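Local coordinates for lysine/ornithine decarboxylase (Vibrio vulnificus, PDB 2PLJ), which catalyses the decarboxylation of lysine and ornithine, most likely to cadaverine and putrescine, using a pyridoxal phosphate cofactor bound in its beta/alpha barrel, at residues L169-F174 / G210-V215; A228-R233 / L278-E283; L247-I252 / H286-P291. All coordinates share one frame; numbering follows the deposited sequence.

Contact 1: L169-F174 / G210-V215. With P3T ((4-{[(4-aminobutyl)amino]methyl}-5-hydroxy-6-methylpyridin-3-yl)methyl dihydrogen phosphate), chain D.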
loop_
_atom_site.group_PDB
_atom_site.type_symbol
_atom_site.label_atom_id
_atom_site.label_comp_id
_atom_site.label_asym_id
_atom_site.label_seq_id
_atom_site.Cartn_x
_atom_site.Cartn_y
_atom_site.Cartn_z
ATOM N N LEU A 169 -10.331 -28.656 -4.314
ATOM C CA LEU A 169 -11.517 -28.128 -3.642
ATOM C C LEU A 169 -12.227 -27.221 -4.636
ATOM O O LEU A 169 -11.579 -26.360 -5.268
ATOM C CB LEU A 169 -11.133 -27.322 -2.388
ATOM C CG LEU A 169 -10.524 -28.134 -1.237
ATOM C CD1 LEU A 169 -9.844 -27.193 -0.202
ATOM C CD2 LEU A 169 -11.572 -29.028 -0.582
ATOM N N VAL A 170 -13.545 -27.383 -4.760
ATOM C CA VAL A 170 -14.332 -26.532 -5.654
ATOM C C VAL A 170 -14.953 -25.434 -4.809
ATOM O O VAL A 170 -15.680 -25.729 -3.866
ATOM C CB VAL A 170 -15.459 -27.318 -6.400
ATOM C CG1 VAL A 170 -16.185 -26.360 -7.333
ATOM C CG2 VAL A 170 -14.843 -28.486 -7.182
ATOM N N ARG A 171 -14.622 -24.178 -5.121
ATOM C CA ARG A 171 -15.027 -23.065 -4.288
ATOM C C ARG A 171 -16.356 -22.520 -4.810
ATOM O O ARG A 171 -16.465 -22.192 -6.003
ATOM C CB ARG A 171 -13.976 -21.948 -4.298
ATOM C CG ARG A 171 -14.455 -20.728 -3.486
ATOM C CD ARG A 171 -13.297 -19.792 -3.219
ATOM N NE ARG A 171 -13.763 -18.527 -2.665
ATOM C CZ ARG A 171 -12.965 -17.499 -2.333
ATOM N NH1 ARG A 171 -11.637 -17.594 -2.414
ATOM N NH2 ARG A 171 -13.510 -16.357 -1.889
ATOM N N LEU A 172 -17.329 -22.444 -3.914
ATOM C CA LEU A 172 -18.664 -21.891 -4.225
ATOM C C LEU A 172 -18.794 -20.474 -3.682
ATOM O O LEU A 172 -18.156 -20.120 -2.684
ATOM C CB LEU A 172 -19.775 -22.764 -3.625
ATOM C CG LEU A 172 -20.130 -24.066 -4.349
ATOM C CD1 LEU A 172 -18.993 -25.063 -4.250
ATOM C CD2 LEU A 172 -21.428 -24.694 -3.849
ATOM N N SER A 173 -19.630 -19.677 -4.341
ATOM C CA SER A 173 -20.118 -18.430 -3.751
ATOM C C SER A 173 -21.648 -18.401 -3.825
ATOM O O SER A 173 -22.256 -19.047 -4.679
ATOM C CB SER A 173 -19.483 -17.207 -4.426
ATOM O OG SER A 173 -20.052 -16.964 -5.698
ATOM N N PHE A 174 -22.271 -17.641 -2.934
ATOM C CA PHE A 174 -23.717 -17.675 -2.792
ATOM C C PHE A 174 -24.353 -16.315 -3.058
ATOM O O PHE A 174 -25.497 -16.274 -3.464
ATOM C CB PHE A 174 -24.094 -18.196 -1.402
ATOM C CG PHE A 174 -23.255 -19.356 -0.973
ATOM C CD1 PHE A 174 -22.031 -19.133 -0.348
ATOM C CD2 PHE A 174 -23.645 -20.667 -1.272
ATOM C CE1 PHE A 174 -21.217 -20.206 -0.001
ATOM C CE2 PHE A 174 -22.840 -21.741 -0.909
ATOM C CZ PHE A 174 -21.631 -21.510 -0.280
ATOM N N GLY A 210 -13.228 -31.977 -2.394
ATOM C CA GLY A 210 -14.456 -31.514 -1.762
ATOM C C GLY A 210 -14.808 -30.101 -2.189
ATOM O O GLY A 210 -14.470 -29.687 -3.307
ATOM N N LEU A 211 -15.477 -29.382 -1.281
ATOM C CA LEU A 211 -15.984 -28.029 -1.538
ATOM C C LEU A 211 -15.378 -27.026 -0.562
ATOM O O LEU A 211 -14.971 -27.387 0.550
ATOM C CB LEU A 211 -17.510 -27.978 -1.396
ATOM C CG LEU A 211 -18.338 -28.982 -2.205
ATOM C CD1 LEU A 211 -19.854 -28.766 -1.937
ATOM C CD2 LEU A 211 -18.048 -28.833 -3.674
ATOM N N SER A 212 -15.336 -25.760 -0.974
ATOM C CA SER A 212 -14.884 -24.702 -0.071
ATOM C C SER A 212 -15.696 -23.452 -0.303
ATOM O O SER A 212 -16.344 -23.296 -1.351
ATOM C CB SER A 212 -13.394 -24.406 -0.271
ATOM O OG SER A 212 -13.176 -23.695 -1.475
ATOM N N PHE A 213 -15.662 -22.550 0.669
ATOM C CA PHE A 213 -16.221 -21.235 0.451
ATOM C C PHE A 213 -15.521 -20.266 1.391
ATOM O O PHE A 213 -14.843 -20.700 2.342
ATOM C CB PHE A 213 -17.738 -21.229 0.695
ATOM C CG PHE A 213 -18.132 -21.586 2.121
ATOM C CD1 PHE A 213 -18.010 -20.628 3.159
ATOM C CD2 PHE A 213 -18.618 -22.867 2.420
ATOM C CE1 PHE A 213 -18.373 -20.967 4.486
ATOM C CE2 PHE A 213 -18.975 -23.225 3.723
ATOM C CZ PHE A 213 -18.885 -22.282 4.761
ATOM N N HIS A 214 -15.728 -18.972 1.158
ATOM C CA HIS A 214 -15.180 -17.943 2.078
ATOM C C HIS A 214 -16.214 -16.847 2.114
ATOM O O HIS A 214 -16.497 -16.221 1.076
ATOM C CB HIS A 214 -13.816 -17.420 1.609
ATOM C CG HIS A 214 -13.198 -16.449 2.571
ATOM N ND1 HIS A 214 -13.116 -15.097 2.331
ATOM C CD2 HIS A 214 -12.629 -16.651 3.779
ATOM C CE1 HIS A 214 -12.522 -14.500 3.353
ATOM N NE2 HIS A 214 -12.208 -15.426 4.246
ATOM N N VAL A 215 -16.858 -16.686 3.267
ATOM C CA VAL A 215 -17.990 -15.746 3.368
ATOM C C VAL A 215 -17.569 -14.273 3.412
ATOM O O VAL A 215 -18.417 -13.362 3.318
ATOM C CB VAL A 215 -18.971 -16.110 4.521
ATOM C CG1 VAL A 215 -19.610 -17.503 4.273
ATOM C CG2 VAL A 215 -18.328 -16.069 5.868
HETATM O OAE P3T D . -9.810 -15.126 8.523
HETATM P PAU P3T D . -9.649 -13.908 7.515
HETATM O OAF P3T D . -8.226 -13.203 7.726
HETATM O OAC P3T D . -10.784 -12.900 7.539
HETATM O OAP P3T D . -9.555 -14.439 5.988
HETATM C CAM P3T D . -8.440 -15.359 5.630
HETATM C CAS P3T D . -8.771 -15.868 4.220
HETATM C CAH P3T D . -9.074 -17.235 4.172
HETATM N NAO P3T D . -9.393 -17.802 3.008
HETATM C CAQ P3T D . -9.475 -17.109 1.878
HETATM C CAA P3T D . -9.889 -17.839 0.576
HETATM C CAR P3T D . -9.216 -15.723 1.861
HETATM O OAD P3T D . -9.294 -15.056 0.699
HETATM C CAT P3T D . -8.867 -15.072 3.064
HETATM C CAG P3T D . -8.543 -13.681 3.045
HETATM N NAN P3T D . -9.023 -12.906 2.083
HETATM C CAL P3T D . -8.753 -11.444 1.893
HETATM C CAK P3T D . -8.923 -10.629 3.185
HETATM C CAJ P3T D . -8.516 -9.166 2.824
HETATM C CAI P3T D . -8.640 -8.245 4.042
HETATM N NAB P3T D . -8.467 -6.818 3.680
HETATM O O HOH W 1 -16.574 -18.328 -1.557
#

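Contact 2: A228-R233 / L278-E283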
loop_
_atom_site.group_PDB
_atom_site.type_symbol
_atom_site.label_atom_id
_atom_site.label_comp_id
_atom_site.label_asym_id
_atom_site.label_seq_id
_atom_site.Cartn_x
_atom_site.Cartn_y
_atom_site.Cartn_z
ATOM N N ALA A 228 -24.193 -21.230 3.921
ATOM C CA ALA A 228 -23.177 -21.814 3.049
ATOM C C ALA A 228 -23.022 -23.307 3.307
ATOM O O ALA A 228 -22.951 -24.102 2.371
ATOM C CB ALA A 228 -21.819 -21.079 3.214
ATOM N N ILE A 229 -22.987 -23.688 4.578
ATOM C CA ILE A 229 -22.806 -25.095 4.950
ATOM C C ILE A 229 -23.988 -25.958 4.457
ATOM O O ILE A 229 -23.792 -27.033 3.841
ATOM C CB ILE A 229 -22.564 -25.251 6.467
ATOM C CG1 ILE A 229 -21.187 -24.643 6.847
ATOM C CG2 ILE A 229 -22.650 -26.730 6.881
ATOM C CD1 ILE A 229 -21.002 -24.353 8.342
ATOM N N HIS A 230 -25.205 -25.455 4.669
ATOM C CA HIS A 230 -26.392 -26.144 4.154
ATOM C C HIS A 230 -26.293 -26.305 2.636
ATOM O O HIS A 230 -26.526 -27.387 2.123
ATOM C CB HIS A 230 -27.674 -25.385 4.474
ATOM C CG HIS A 230 -28.026 -25.343 5.929
ATOM N ND1 HIS A 230 -27.761 -26.382 6.798
ATOM C CD2 HIS A 230 -28.688 -24.405 6.653
ATOM C CE1 HIS A 230 -28.212 -26.069 8.003
ATOM N NE2 HIS A 230 -28.778 -24.876 7.941
ATOM N N THR A 231 -25.901 -25.242 1.926
ATOM C CA THR A 231 -25.821 -25.330 0.466
ATOM C C THR A 231 -24.784 -26.349 -0.004
ATOM O O THR A 231 -25.079 -27.194 -0.862
ATOM C CB THR A 231 -25.624 -23.963 -0.169
ATOM O OG1 THR A 231 -26.820 -23.205 0.059
ATOM C CG2 THR A 231 -25.431 -24.092 -1.686
ATOM N N CYS A 232 -23.603 -26.305 0.611
ATOM C CA CYS A 232 -22.565 -27.285 0.328
ATOM C C CYS A 232 -23.041 -28.709 0.610
ATOM O O CYS A 232 -22.765 -29.618 -0.184
ATOM C CB CYS A 232 -21.287 -26.956 1.100
ATOM S SG CYS A 232 -20.547 -25.468 0.408
ATOM N N ARG A 233 -23.741 -28.898 1.729
ATOM C CA ARG A 233 -24.281 -30.214 2.079
ATOM C C ARG A 233 -25.225 -30.732 0.991
ATOM O O ARG A 233 -25.155 -31.899 0.608
ATOM C CB ARG A 233 -24.997 -30.181 3.429
ATOM C CG ARG A 233 -25.568 -31.549 3.836
ATOM C CD ARG A 233 -26.047 -31.549 5.277
ATOM N NE ARG A 233 -26.905 -30.403 5.560
ATOM C CZ ARG A 233 -28.210 -30.356 5.277
ATOM N NH1 ARG A 233 -28.821 -31.390 4.698
ATOM N NH2 ARG A 233 -28.910 -29.272 5.579
ATOM N N LEU A 278 -22.702 -27.981 10.778
ATOM C CA LEU A 278 -21.714 -28.985 10.415
ATOM C C LEU A 278 -22.131 -30.380 10.820
ATOM O O LEU A 278 -21.823 -31.362 10.123
ATOM C CB LEU A 278 -20.364 -28.642 11.076
ATOM C CG LEU A 278 -19.644 -27.414 10.501
ATOM C CD1 LEU A 278 -18.373 -27.128 11.303
ATOM C CD2 LEU A 278 -19.289 -27.634 9.024
ATOM N N SER A 279 -22.826 -30.457 11.947
ATOM C CA SER A 279 -23.322 -31.723 12.496
ATOM C C SER A 279 -24.285 -32.450 11.540
ATOM O O SER A 279 -24.526 -33.665 11.673
ATOM C CB SER A 279 -23.961 -31.488 13.865
ATOM O OG SER A 279 -25.329 -31.140 13.746
ATOM N N LEU A 280 -24.855 -31.715 10.587
ATOM C CA LEU A 280 -25.794 -32.325 9.636
ATOM C C LEU A 280 -25.080 -33.033 8.489
ATOM O O LEU A 280 -25.715 -33.790 7.744
ATOM C CB LEU A 280 -26.792 -31.299 9.102
ATOM C CG LEU A 280 -27.718 -30.688 10.162
ATOM C CD1 LEU A 280 -28.596 -29.583 9.565
ATOM C CD2 LEU A 280 -28.581 -31.759 10.832
ATOM N N LEU A 281 -23.768 -32.784 8.355
ATOM C CA LEU A 281 -22.958 -33.431 7.315
ATOM C C LEU A 281 -22.831 -34.937 7.571
ATOM O O LEU A 281 -22.897 -35.370 8.724
ATOM C CB LEU A 281 -21.557 -32.804 7.221
ATOM C CG LEU A 281 -21.434 -31.338 6.771
ATOM C CD1 LEU A 281 -20.080 -30.781 7.206
ATOM C CD2 LEU A 281 -21.627 -31.178 5.271
ATOM N N PRO A 282 -22.643 -35.734 6.499
ATOM C CA PRO A 282 -22.312 -37.153 6.671
ATOM C C PRO A 282 -21.059 -37.299 7.536
ATOM O O PRO A 282 -20.167 -36.419 7.530
ATOM C CB PRO A 282 -21.998 -37.626 5.249
ATOM C CG PRO A 282 -22.671 -36.689 4.371
ATOM C CD PRO A 282 -22.701 -35.355 5.079
ATOM N N GLU A 283 -20.998 -38.409 8.269
ATOM C CA GLU A 283 -19.882 -38.667 9.183
ATOM C C GLU A 283 -18.582 -38.846 8.401
ATOM O O GLU A 283 -17.514 -38.655 8.956
ATOM C CB GLU A 283 -20.147 -39.920 10.035
ATOM C CG GLU A 283 -21.530 -39.976 10.681
ATOM C CD GLU A 283 -22.576 -40.698 9.825
ATOM O OE1 GLU A 283 -22.870 -40.255 8.681
ATOM O OE2 GLU A 283 -23.131 -41.717 10.313
#

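Contact 3: L247-I252 / H286-P291. With P3T ((4-{[(4-aminobutyl)amino]methyl}-5-hydroxy-6-methylpyridin-3-yl)methyl dihydrogen phosphate), chain D.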
loop_
_atom_site.group_PDB
_atom_site.type_symbol
_atom_site.label_atom_id
_atom_site.label_comp_id
_atom_site.label_asym_id
_atom_site.label_seq_id
_atom_site.Cartn_x
_atom_site.Cartn_y
_atom_site.Cartn_z
ATOM N N LEU A 247 -17.871 -36.670 -2.007
ATOM C CA LEU A 247 -16.869 -35.665 -1.581
ATOM C C LEU A 247 -16.440 -35.868 -0.139
ATOM O O LEU A 247 -17.286 -36.136 0.744
ATOM C CB LEU A 247 -17.399 -34.250 -1.783
ATOM C CG LEU A 247 -17.885 -33.929 -3.203
ATOM C CD1 LEU A 247 -18.152 -32.427 -3.327
ATOM C CD2 LEU A 247 -16.890 -34.405 -4.268
ATOM N N SER A 248 -15.137 -35.752 0.106
ATOM C CA SER A 248 -14.598 -36.070 1.430
ATOM C C SER A 248 -14.476 -34.878 2.378
ATOM O O SER A 248 -14.388 -35.065 3.595
ATOM C CB SER A 248 -13.227 -36.762 1.298
ATOM O OG SER A 248 -12.214 -35.828 0.938
ATOM N N THR A 249 -14.486 -33.668 1.830
ATOM C CA THR A 249 -14.025 -32.479 2.594
ATOM C C THR A 249 -14.919 -31.261 2.368
ATOM O O THR A 249 -15.347 -31.021 1.235
ATOM C CB THR A 249 -12.579 -32.123 2.176
ATOM O OG1 THR A 249 -11.749 -33.294 2.261
ATOM C CG2 THR A 249 -11.989 -30.977 3.010
ATOM N N LEU A 250 -15.193 -30.529 3.460
ATOM C CA LEU A 250 -15.770 -29.184 3.406
ATOM C C LEU A 250 -14.796 -28.238 4.060
ATOM O O LEU A 250 -14.395 -28.459 5.210
ATOM C CB LEU A 250 -17.109 -29.115 4.155
ATOM C CG LEU A 250 -17.749 -27.735 4.082
ATOM C CD1 LEU A 250 -17.949 -27.337 2.592
ATOM C CD2 LEU A 250 -19.081 -27.712 4.853
ATOM N N ASP A 251 -14.435 -27.178 3.340
ATOM C CA ASP A 251 -13.528 -26.149 3.868
ATOM C C ASP A 251 -14.373 -24.877 4.023
ATOM O O ASP A 251 -14.856 -24.350 3.013
ATOM C CB ASP A 251 -12.395 -25.969 2.845
ATOM C CG ASP A 251 -11.467 -24.800 3.149
ATOM O OD1 ASP A 251 -11.754 -23.963 4.039
ATOM O OD2 ASP A 251 -10.429 -24.748 2.444
ATOM N N ILE A 252 -14.579 -24.416 5.262
ATOM C CA ILE A 252 -15.499 -23.294 5.539
ATOM C C ILE A 252 -14.853 -21.892 5.495
ATOM O O ILE A 252 -15.467 -20.889 5.855
ATOM C CB ILE A 252 -16.280 -23.482 6.874
ATOM C CG1 ILE A 252 -15.301 -23.473 8.074
ATOM C CG2 ILE A 252 -17.125 -24.783 6.829
ATOM C CD1 ILE A 252 -15.988 -23.329 9.428
ATOM N N HIS A 286 -14.933 -34.605 6.452
ATOM C CA HIS A 286 -14.240 -33.842 7.462
ATOM C C HIS A 286 -14.091 -32.407 7.039
ATOM O O HIS A 286 -14.215 -32.049 5.848
ATOM C CB HIS A 286 -12.914 -34.459 7.806
ATOM C CG HIS A 286 -11.861 -34.224 6.786
ATOM N ND1 HIS A 286 -11.821 -34.905 5.591
ATOM C CD2 HIS A 286 -10.767 -33.431 6.814
ATOM C CE1 HIS A 286 -10.753 -34.520 4.909
ATOM N NE2 HIS A 286 -10.106 -33.615 5.623
ATOM N N VAL A 287 -13.843 -31.577 8.040
ATOM C CA VAL A 287 -14.050 -30.165 7.879
ATOM C C VAL A 287 -12.741 -29.427 8.157
ATOM O O VAL A 287 -12.035 -29.761 9.103
ATOM C CB VAL A 287 -15.185 -29.661 8.799
ATOM C CG1 VAL A 287 -15.445 -28.153 8.582
ATOM C CG2 VAL A 287 -16.477 -30.478 8.542
ATOM N N LEU A 288 -12.468 -28.425 7.320
ATOM C CA LEU A 288 -11.288 -27.524 7.421
ATOM C C LEU A 288 -11.772 -26.086 7.573
ATOM O O LEU A 288 -12.902 -25.747 7.161
ATOM C CB LEU A 288 -10.440 -27.546 6.115
ATOM C CG LEU A 288 -10.117 -28.841 5.381
ATOM C CD1 LEU A 288 -9.221 -28.601 4.221
ATOM C CD2 LEU A 288 -9.471 -29.891 6.376
ATOM N N ALA A 289 -10.928 -25.210 8.133
ATOM C CA ALA A 289 -11.183 -23.770 8.007
ATOM C C ALA A 289 -9.866 -23.088 7.736
ATOM O O ALA A 289 -8.796 -23.710 7.903
ATOM C CB ALA A 289 -11.816 -23.192 9.269
ATOM N N GLU A 290 -9.945 -21.808 7.382
ATOM C CA GLU A 290 -8.786 -21.030 6.906
ATOM C C GLU A 290 -8.689 -19.700 7.685
ATOM O O GLU A 290 -8.692 -18.606 7.067
ATOM C CB GLU A 290 -8.931 -20.715 5.403
ATOM C CG GLU A 290 -8.946 -21.929 4.461
ATOM C CD GLU A 290 -9.540 -21.614 3.075
ATOM O OE1 GLU A 290 -9.551 -22.524 2.213
ATOM O OE2 GLU A 290 -9.983 -20.465 2.815
ATOM N N PRO A 291 -8.611 -19.770 9.031
ATOM C CA PRO A 291 -8.637 -18.522 9.786
ATOM C C PRO A 291 -7.335 -17.732 9.546
ATOM O O PRO A 291 -6.238 -18.321 9.502
ATOM C CB PRO A 291 -8.732 -18.989 11.250
ATOM C CG PRO A 291 -8.032 -20.382 11.249
ATOM C CD PRO A 291 -8.427 -20.963 9.890
HETATM O OAE P3T D . -9.810 -15.126 8.523
HETATM P PAU P3T D . -9.649 -13.908 7.515
HETATM O OAF P3T D . -8.226 -13.203 7.726
HETATM O OAC P3T D . -10.784 -12.900 7.539
HETATM O OAP P3T D . -9.555 -14.439 5.988
HETATM C CAM P3T D . -8.440 -15.359 5.630
HETATM C CAS P3T D . -8.771 -15.868 4.220
HETATM C CAH P3T D . -9.074 -17.235 4.172
HETATM N NAO P3T D . -9.393 -17.802 3.008
HETATM C CAQ P3T D . -9.475 -17.109 1.878
HETATM C CAA P3T D . -9.889 -17.839 0.576
HETATM C CAR P3T D . -9.216 -15.723 1.861
HETATM O OAD P3T D . -9.294 -15.056 0.699
HETATM C CAT P3T D . -8.867 -15.072 3.064
HETATM C CAG P3T D . -8.543 -13.681 3.045
HETATM N NAN P3T D . -9.023 -12.906 2.083
HETATM C CAL P3T D . -8.753 -11.444 1.893
HETATM C CAK P3T D . -8.923 -10.629 3.185
HETATM C CAJ P3T D . -8.516 -9.166 2.824
HETATM C CAI P3T D . -8.640 -8.245 4.042
HETATM N NAB P3T D . -8.467 -6.818 3.680
#

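Contact 1: L169-F174 / G210-V215
A single water, gripped three times, ties Arg-171 and Leu-172 to His-214. It accepts the NE-H of Arg-171 and the backbone N-H of His-214, and it donates a hydrogen to Leu-172 O, its oxygen 2.6 Å away. Behind it, two parallel barrel strands are joined by Val-170 N to Gly-210 O, Ser-212 N to Val-170 O and Leu-172 N to Ser-212 O, each 2.9 Å long. Gly-210 suits its place because its backbone angles (phi 164°) would jam a CB against the preceding carbonyl oxygen. Arg-171 has CG anti to the backbone N (chi1 176°), an extended chain that carries the guanidinium alongside His-214 toward the putrescine-bound cofactor. There His-214 CB sits over one guanidinium face, 3.7 Å from Arg-171 NH2, while Arg-171 NH1 comes to 3.5 Å from the ligand methyl CAA. The imidazole in turn lies with one face over the pyridine ring, and His-214 NE2 makes a weak hydrogen bond of 3.3 Å to OAP, the ester oxygen of the phosphate. On the helix side, Phe-174 and Phe-213 form an offset edge-to-face pair, the edge of Phe-174 toward the face of Phe-213, planes 76° apart. Residues at and just past the strand ends thus meet the cofactor's ring and methyl, and the shared water probably helps fix the Arg-171 side chain relative to the backbone that carries the imidazole.

Contact 2: A228-R233 / L278-E283
Arg-233 reaches the 278-283 segment by extending and then bending: CG lies opposite the backbone N across the first torsion (chi1 -180°), the next bond continues the line, and a kink at chi3 (49°) lays the guanidinium over Leu-280. Leu-280 CB meets one face of that group, 3.7 Å from Arg-233 NE, and Leu-280 CD1 lies 4.0 Å from Arg-233 NH2. The methylene CD of Arg-233 rests against the backbone, 3.3 Å from Leu-280 O, whereas Arg-233 CB touches Leu-281 CD2. An arginine suits this partly exposed edge because its aliphatic length can pack on leucines while its charged end finds a polar partner: NH1 forms a salt bridge with Glu-237, one helical turn further on. His-230 adds its CE1 to the same patch, 3.9 Å from Leu-280 CD1.

Deeper in, Ile-229 and Leu-278 cross at about a right angle, Ile-229 CD1 meeting Leu-278 CD2 at 3.8 Å. The leucine's first bond leads away from the helix, and only its branched end returns to the contact. Within 278-283, residues Leu-278 to Leu-281 form a type I turn, closed by Leu-281 N to Leu-278 O, which presents Leu-280 and Leu-281 to the helix together. No hydrogen bond joins the two segments; the contact is packing. It sets the middle of helix 223-241 against the end of helix 267-278, where Ile-229 also meets Ile-274 and Ala-277, with Cys-232 and Leu-281 on Leu-250 of strand 249-251, and Leu-278 and Leu-281 on Val-287 of strand 286-289.

Contact 3: L247-I252 / H286-P291
Strands 249-251 and 286-289 are the two parallel strands of a beta-alpha-beta unit whose linking helix is 267-278, part of the beta/alpha barrel that carries the cofactor. Ser-248 O begins the pairing by accepting two N-H groups of His-286, the backbone N at 2.9 Å and, weakly, ND1. Leu-250 N to His-286 O, Leu-288 N to Leu-250 O and Ile-252 N to Leu-288 O continue it. Thr-249 uses both its branches: CG2 lies over one face of the His-286 ring, toward its rim, and 3.7 Å from Leu-288 CG, while OG1 donates to Ser-248 OG. Near the C-terminal ends Asp-251 and Glu-290 meet with their carboxylate planes almost perpendicular, 86° apart. Asp-251 OD2 is only 2.4 Å from Glu-290 OE1, too short to assign a bond with confidence; Asp-251 OD1 accepts a hydrogen bond from Gly-253 N. The other oxygen, Glu-290 OE2, comes to 2.7 Å from the pyridine nitrogen NAO of the ligand, a carboxylate facing the pyridine nitrogen, as in related barrel decarboxylases. Asp-251 is thus a second-shell neighbour of the group facing the ring. Small Ala-289 lets Ile-252 CG1 approach its CB to 3.7 Å. Strand 207-212 flanks the pair beside Asp-251, strand 79-84 beside Leu-288, and helix 223-241 packs outside on Leu-250 and Ile-252.

Contacts 1 and 3 are neighbours in one barrel sheet, their centres about 9 Å apart: strand 207-212 lies beside strand 249-251, and Leu-211 O and Asp-251 N, 2.8 Å apart, probably form a hydrogen bond. Both reach the same ligand, contact 1 with His-214 and Arg-171, contact 3 with Glu-290 at the pyridine nitrogen. Contact 2 lies on the outer, helical layer, its centre about 12 Å from that of contact 1 and about 10 Å from that of contact 3. It backs both: Ala-228 CB touches Phe-174 CE1 at 3.4 Å, and Cys-232 CB packs on Leu-250 CD1 at 3.7 Å. Ser-217, Gly-255, Gly-292, Arg-293, Asp-334 and Tyr-388 add further hydrogen bonds to the ligand.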